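Local coordinates for ESX secretion system protein EccC (Thermomonospora curvata, PDB 4NH0), which binds ATP, has weak ATPase activity and serves the ESX (type VII) secretion system that exports EsxA and EsxB, possibly as its translocase subunit, at residues 1045-1049 with 1076-1080; 1104-1109 with 1120-1124. The contacts are given in a common frame with arbitrary orientation. Numbering follows the deposited sequence.

Interaction 1. Residues 1045-1049 with 1076-1080; sequences DDYEM and IARSM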
loop_
_atom_site.group_PDB
_atom_site.type_symbol
_atom_site.label_atom_id
_atom_site.label_comp_id
_atom_site.label_asym_id
_atom_site.label_seq_id
_atom_site.Cartn_x
_atom_site.Cartn_y
_atom_site.Cartn_z
ATOM N N ASP A 1045 0.988 33.633 -45.134
ATOM C CA ASP A 1045 1.885 33.507 -43.993
ATOM C C ASP A 1045 2.110 34.876 -43.365
ATOM O O ASP A 1045 2.120 35.889 -44.066
ATOM C CB ASP A 1045 3.216 32.885 -44.420
ATOM C CG ASP A 1045 4.014 32.346 -43.247
ATOM O OD1 ASP A 1045 3.710 32.710 -42.094
ATOM O OD2 ASP A 1045 4.952 31.557 -43.481
ATOM N N ASP A 1046 2.291 34.895 -42.046
ATOM C CA ASP A 1046 2.475 36.132 -41.291
ATOM C C ASP A 1046 1.326 37.105 -41.542
ATOM O O ASP A 1046 1.522 38.183 -42.098
ATOM C CB ASP A 1046 3.813 36.786 -41.644
ATOM C CG ASP A 1046 4.998 35.912 -41.291
ATOM O OD1 ASP A 1046 5.031 35.385 -40.160
ATOM O OD2 ASP A 1046 5.895 35.749 -42.144
ATOM N N TYR A 1047 0.129 36.710 -41.124
ATOM C CA TYR A 1047 -1.076 37.493 -41.372
ATOM C C TYR A 1047 -1.092 38.801 -40.588
ATOM O O TYR A 1047 -1.758 39.757 -40.982
ATOM C CB TYR A 1047 -2.318 36.666 -41.032
ATOM C CG TYR A 1047 -3.629 37.376 -41.286
ATOM C CD1 TYR A 1047 -4.154 37.468 -42.567
ATOM C CD2 TYR A 1047 -4.345 37.945 -40.244
ATOM C CE1 TYR A 1047 -5.352 38.113 -42.804
ATOM C CE2 TYR A 1047 -5.544 38.592 -40.471
ATOM C CZ TYR A 1047 -6.043 38.673 -41.753
ATOM O OH TYR A 1047 -7.237 39.316 -41.983
ATOM N N GLU A 1048 -0.357 38.845 -39.482
ATOM C CA GLU A 1048 -0.322 40.042 -38.651
ATOM C C GLU A 1048 0.387 41.185 -39.368
ATOM O O GLU A 1048 0.170 42.355 -39.057
ATOM C CB GLU A 1048 0.362 39.753 -37.311
ATOM C CG GLU A 1048 1.878 39.618 -37.379
ATOM C CD GLU A 1048 2.333 38.262 -37.882
ATOM O OE1 GLU A 1048 1.471 37.432 -38.238
ATOM O OE2 GLU A 1048 3.557 38.023 -37.911
ATOM N N MET A 1049 1.229 40.839 -40.337
ATOM C CA MET A 1049 1.983 41.831 -41.092
ATOM C C MET A 1049 1.237 42.261 -42.351
ATOM O O MET A 1049 1.634 43.211 -43.022
ATOM C CB MET A 1049 3.362 41.283 -41.462
ATOM C CG MET A 1049 4.286 41.076 -40.275
ATOM S SD MET A 1049 5.633 39.937 -40.645
ATOM C CE MET A 1049 6.298 40.674 -42.136
ATOM N N ILE A 1076 -4.248 30.307 -43.385
ATOM C CA ILE A 1076 -3.671 31.493 -42.767
ATOM C C ILE A 1076 -2.851 31.181 -41.519
ATOM O O ILE A 1076 -3.260 30.383 -40.678
ATOM C CB ILE A 1076 -4.782 32.501 -42.396
ATOM C CG1 ILE A 1076 -5.584 32.896 -43.635
ATOM C CG2 ILE A 1076 -4.203 33.735 -41.737
ATOM C CD1 ILE A 1076 -6.733 33.827 -43.341
ATOM N N ALA A 1077 -1.686 31.815 -41.411
ATOM C CA ALA A 1077 -0.874 31.746 -40.204
ATOM C C ALA A 1077 -0.670 33.141 -39.627
ATOM O O ALA A 1077 -0.347 34.079 -40.355
ATOM C CB ALA A 1077 0.461 31.097 -40.493
ATOM N N ARG A 1078 -0.854 33.278 -38.318
ATOM C CA ARG A 1078 -0.692 34.569 -37.665
ATOM C C ARG A 1078 0.130 34.447 -36.389
ATOM O O ARG A 1078 0.058 33.437 -35.690
ATOM C CB ARG A 1078 -2.056 35.185 -37.349
ATOM C CG ARG A 1078 -1.981 36.633 -36.893
ATOM C CD ARG A 1078 -3.315 37.142 -36.382
ATOM N NE ARG A 1078 -3.218 38.534 -35.954
ATOM C CZ ARG A 1078 -2.538 38.938 -34.887
ATOM N NH1 ARG A 1078 -1.893 38.056 -34.137
ATOM N NH2 ARG A 1078 -2.501 40.223 -34.569
ATOM N N SER A 1079 0.911 35.481 -36.090
ATOM C CA SER A 1079 1.701 35.514 -34.867
ATOM C C SER A 1079 0.804 35.545 -33.638
ATOM O O SER A 1079 -0.412 35.699 -33.746
ATOM C CB SER A 1079 2.639 36.722 -34.860
ATOM O OG SER A 1079 3.413 36.754 -33.673
ATOM N N MET A 1080 1.412 35.408 -32.467
ATOM C CA MET A 1080 0.659 35.319 -31.225
ATOM C C MET A 1080 0.259 36.690 -30.690
ATOM O O MET A 1080 -0.805 36.845 -30.091
ATOM C CB MET A 1080 1.472 34.569 -30.173
ATOM C CG MET A 1080 0.663 34.160 -28.970
ATOM S SD MET A 1080 -0.769 33.190 -29.459
ATOM C CE MET A 1080 -1.754 33.319 -27.978
#
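Tyr1047 lays its CB against CG2 of Ile1076 at 3.6 Å, and its ring passes along Arg1078, whose CD sits at the ring edge. Both Tyr1047 and Ile1076 continue into helix 1090-1097, through Ile1091, so the pair belongs to the apolar filling between sheet and helix.

The backbone makes the closest link. Strand 1072-1078 runs beside strand 1039-1045, and Ala1077 pairs with Val1044; the next bond in a regular parallel register would come from Asp1046 N. That amide lies 3.2 Å from Ala1077 O at a poor angle, and Tyr1047 N takes the carbonyl instead (N to Ala1077 O 2.8 Å). The shift goes with positive phi and psi at Asp1046, where the chain leaves the sheet and turns into the helical conformation of 1047-1049. Farther along, Glu1048 OE1 accepts Ser1079 N at 3.0 Å, and Glu1048 CB covers one face of the Arg1078 guanidinium. Arg1078 NH1 is hydrogen-bonded to the carbonyl of Gly1081, just beyond the segment.

The two aspartates reach the nucleotide site of the third FtsK domain. Asp1045 OD2 bonds Ser955 of the P-loop, while Asp1046 bonds Ser982 and touches the bound ATP, its side chain about 4 Å from both the nucleotide and the magnesium. Two successive aspartates where strand 1039-1045 gives way to loop, with a parallel neighbour between that strand and the P-loop strand 944-947, are consistent with the Walker B position of a RecA-like P-loop NTPase core, as in other FtsK/SpoIIIE ATPases.

Interaction 2. Residues 1104-1109 with 1120-1124; sequences VMSGNK and PHKLP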
loop_
_atom_site.group_PDB
_atom_site.type_symbol
_atom_site.label_atom_id
_atom_site.label_comp_id
_atom_site.label_asym_id
_atom_site.label_seq_id
_atom_site.Cartn_x
_atom_site.Cartn_y
_atom_site.Cartn_z
ATOM N N VAL A 1104 -3.781 25.945 -32.406
ATOM C CA VAL A 1104 -3.223 26.921 -31.482
ATOM C C VAL A 1104 -1.916 26.398 -30.905
ATOM O O VAL A 1104 -1.911 25.464 -30.107
ATOM C CB VAL A 1104 -4.201 27.245 -30.339
ATOM C CG1 VAL A 1104 -3.562 28.206 -29.351
ATOM C CG2 VAL A 1104 -5.488 27.825 -30.895
ATOM N N MET A 1105 -0.807 27.002 -31.316
ATOM C CA MET A 1105 0.509 26.544 -30.893
ATOM C C MET A 1105 0.984 27.258 -29.634
ATOM O O MET A 1105 0.185 27.611 -28.769
ATOM C CB MET A 1105 1.522 26.734 -32.021
ATOM C CG MET A 1105 1.304 25.799 -33.200
ATOM S SD MET A 1105 2.387 26.155 -34.592
ATOM C CE MET A 1105 2.398 24.574 -35.428
ATOM N N SER A 1106 2.294 27.458 -29.536
ATOM C CA SER A 1106 2.888 28.105 -28.374
ATOM C C SER A 1106 2.479 29.569 -28.285
ATOM O O SER A 1106 2.431 30.273 -29.292
ATOM C CB SER A 1106 4.412 27.988 -28.421
ATOM O OG SER A 1106 5.008 28.601 -27.291
ATOM N N GLY A 1107 2.183 30.021 -27.072
ATOM C CA GLY A 1107 1.801 31.402 -26.849
ATOM C C GLY A 1107 1.678 31.737 -25.378
ATOM O O GLY A 1107 2.326 31.118 -24.535
ATOM N N ASN A 1108 0.852 32.728 -25.068
ATOM C CA ASN A 1108 0.578 33.078 -23.683
ATOM C C ASN A 1108 -0.911 33.303 -23.452
ATOM O O ASN A 1108 -1.683 33.471 -24.395
ATOM C CB ASN A 1108 1.375 34.314 -23.268
ATOM C CG ASN A 1108 1.038 35.532 -24.099
ATOM O OD1 ASN A 1108 0.630 35.417 -25.253
ATOM N ND2 ASN A 1108 1.213 36.711 -23.514
ATOM N N LYS A 1109 -1.295 33.312 -22.183
ATOM C CA LYS A 1109 -2.693 33.297 -21.774
ATOM C C LYS A 1109 -3.281 34.700 -21.784
ATOM O O LYS A 1109 -4.491 34.880 -21.627
ATOM C CB LYS A 1109 -2.854 32.667 -20.378
ATOM C CG LYS A 1109 -2.032 31.391 -20.097
ATOM C CD LYS A 1109 -0.528 31.633 -19.927
ATOM C CE LYS A 1109 0.199 30.414 -19.391
ATOM N NZ LYS A 1109 1.664 30.524 -19.654
ATOM N N PRO A 1120 -4.054 29.438 -24.660
ATOM C CA PRO A 1120 -2.670 29.258 -25.108
ATOM C C PRO A 1120 -1.648 29.290 -23.977
ATOM O O PRO A 1120 -1.907 29.873 -22.927
ATOM C CB PRO A 1120 -2.457 30.443 -26.049
ATOM C CG PRO A 1120 -3.814 30.766 -26.549
ATOM C CD PRO A 1120 -4.732 30.516 -25.398
ATOM N N HIS A 1121 -0.500 28.660 -24.205
ATOM C CA HIS A 1121 0.604 28.671 -23.253
ATOM C C HIS A 1121 1.889 28.211 -23.933
ATOM O O HIS A 1121 1.884 27.866 -25.115
ATOM C CB HIS A 1121 0.293 27.790 -22.043
ATOM C CG HIS A 1121 -0.062 26.380 -22.396
ATOM N ND1 HIS A 1121 0.835 25.339 -22.291
ATOM C CD2 HIS A 1121 -1.217 25.838 -22.849
ATOM C CE1 HIS A 1121 0.247 24.216 -22.665
ATOM N NE2 HIS A 1121 -0.998 24.492 -23.009
ATOM N N LYS A 1122 2.989 28.216 -23.187
ATOM C CA LYS A 1122 4.294 27.873 -23.741
ATOM C C LYS A 1122 4.369 26.408 -24.158
ATOM O O LYS A 1122 4.330 25.509 -23.319
ATOM C CB LYS A 1122 5.400 28.185 -22.729
ATOM C CG LYS A 1122 6.803 27.836 -23.204
ATOM C CD LYS A 1122 7.195 28.634 -24.437
ATOM C CE LYS A 1122 8.648 28.387 -24.812
ATOM N NZ LYS A 1122 9.004 29.009 -26.118
ATOM N N LEU A 1123 4.473 26.181 -25.463
ATOM C CA LEU A 1123 4.582 24.835 -26.010
ATOM C C LEU A 1123 5.878 24.666 -26.791
ATOM O O LEU A 1123 6.394 25.629 -27.355
ATOM C CB LEU A 1123 3.386 24.522 -26.911
ATOM C CG LEU A 1123 2.052 24.239 -26.226
ATOM C CD1 LEU A 1123 0.956 24.064 -27.260
ATOM C CD2 LEU A 1123 2.162 23.006 -25.350
ATOM N N PRO A 1124 6.412 23.437 -26.825
ATOM C CA PRO A 1124 7.592 23.145 -27.643
ATOM C C PRO A 1124 7.308 23.345 -29.127
ATOM O O PRO A 1124 6.145 23.426 -29.519
ATOM C CB PRO A 1124 7.885 21.676 -27.329
ATOM C CG PRO A 1124 6.597 21.129 -26.824
ATOM C CD PRO A 1124 5.956 22.252 -26.080
#
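This is a loop-to-loop contact at the side of the third FtsK domain: both segments belong to the long connection between strands 1102-1104 and 1127-1132, which doubles back on itself with mostly extended backbone. Two hydrogen bonds join the halves. Gly1107 N donates to His1121 O at 2.9 Å, and the same carbonyl oxygen receives a CA-H...O contact from Ser1106 CA at 3.4 Å. Two residues on from His1121, Leu1123 N donates to Ser1106 OG at 3.1 Å, so a side chain does what a backbone carbonyl would do in a regular strand pair.

CG1 of Val1104 makes an apolar contact with CG of Pro1120 at 3.8 Å, and Leu1123 CD1 comes within van der Waals reach of Met1105 O at 3.9 Å. Farther out, Lys1109 folds its aliphatic chain over the second segment, with CE 3.7 Å from His1121 CB. The CA-to-CB bond of His1121 points away from the other segment, and NE2 is hydrogen-bonded to Tyr1129 OH on the returning strand.

Met1105 touches Cys952, one of the ATP-binding residues, and its own side chain lies about 6 Å from the nucleotide. Ser1106 OG, shared between Leu1123 N and the Asp949 carboxylate, ties the loop to the edge of that site; two hydrogen bonds set the pairing of the segments, while Pro1120 and Leu1123 supply packing beside them.

Overall arrangement
Both contacts belong to the third FtsK domain, their centres about 15 Å apart, and both lead to the P-loop that follows strand 944-947: interaction 1 through Asp1045 and Ser955, interaction 2 through Ser1106 and Asp949. Interaction 1 is largely buried, at the ends of central parallel strands. Interaction 2 is partly exposed, made by irregular loop, with lysines at its margin. In the first a charged carboxylate accepts a backbone amide; in the second a serine hydroxyl does. Met1080 joins them directly: just past strand 1072-1078, it packs CE against Pro1120 CB at 3.5 Å and CG against Gly1107 CA at 3.7 Å.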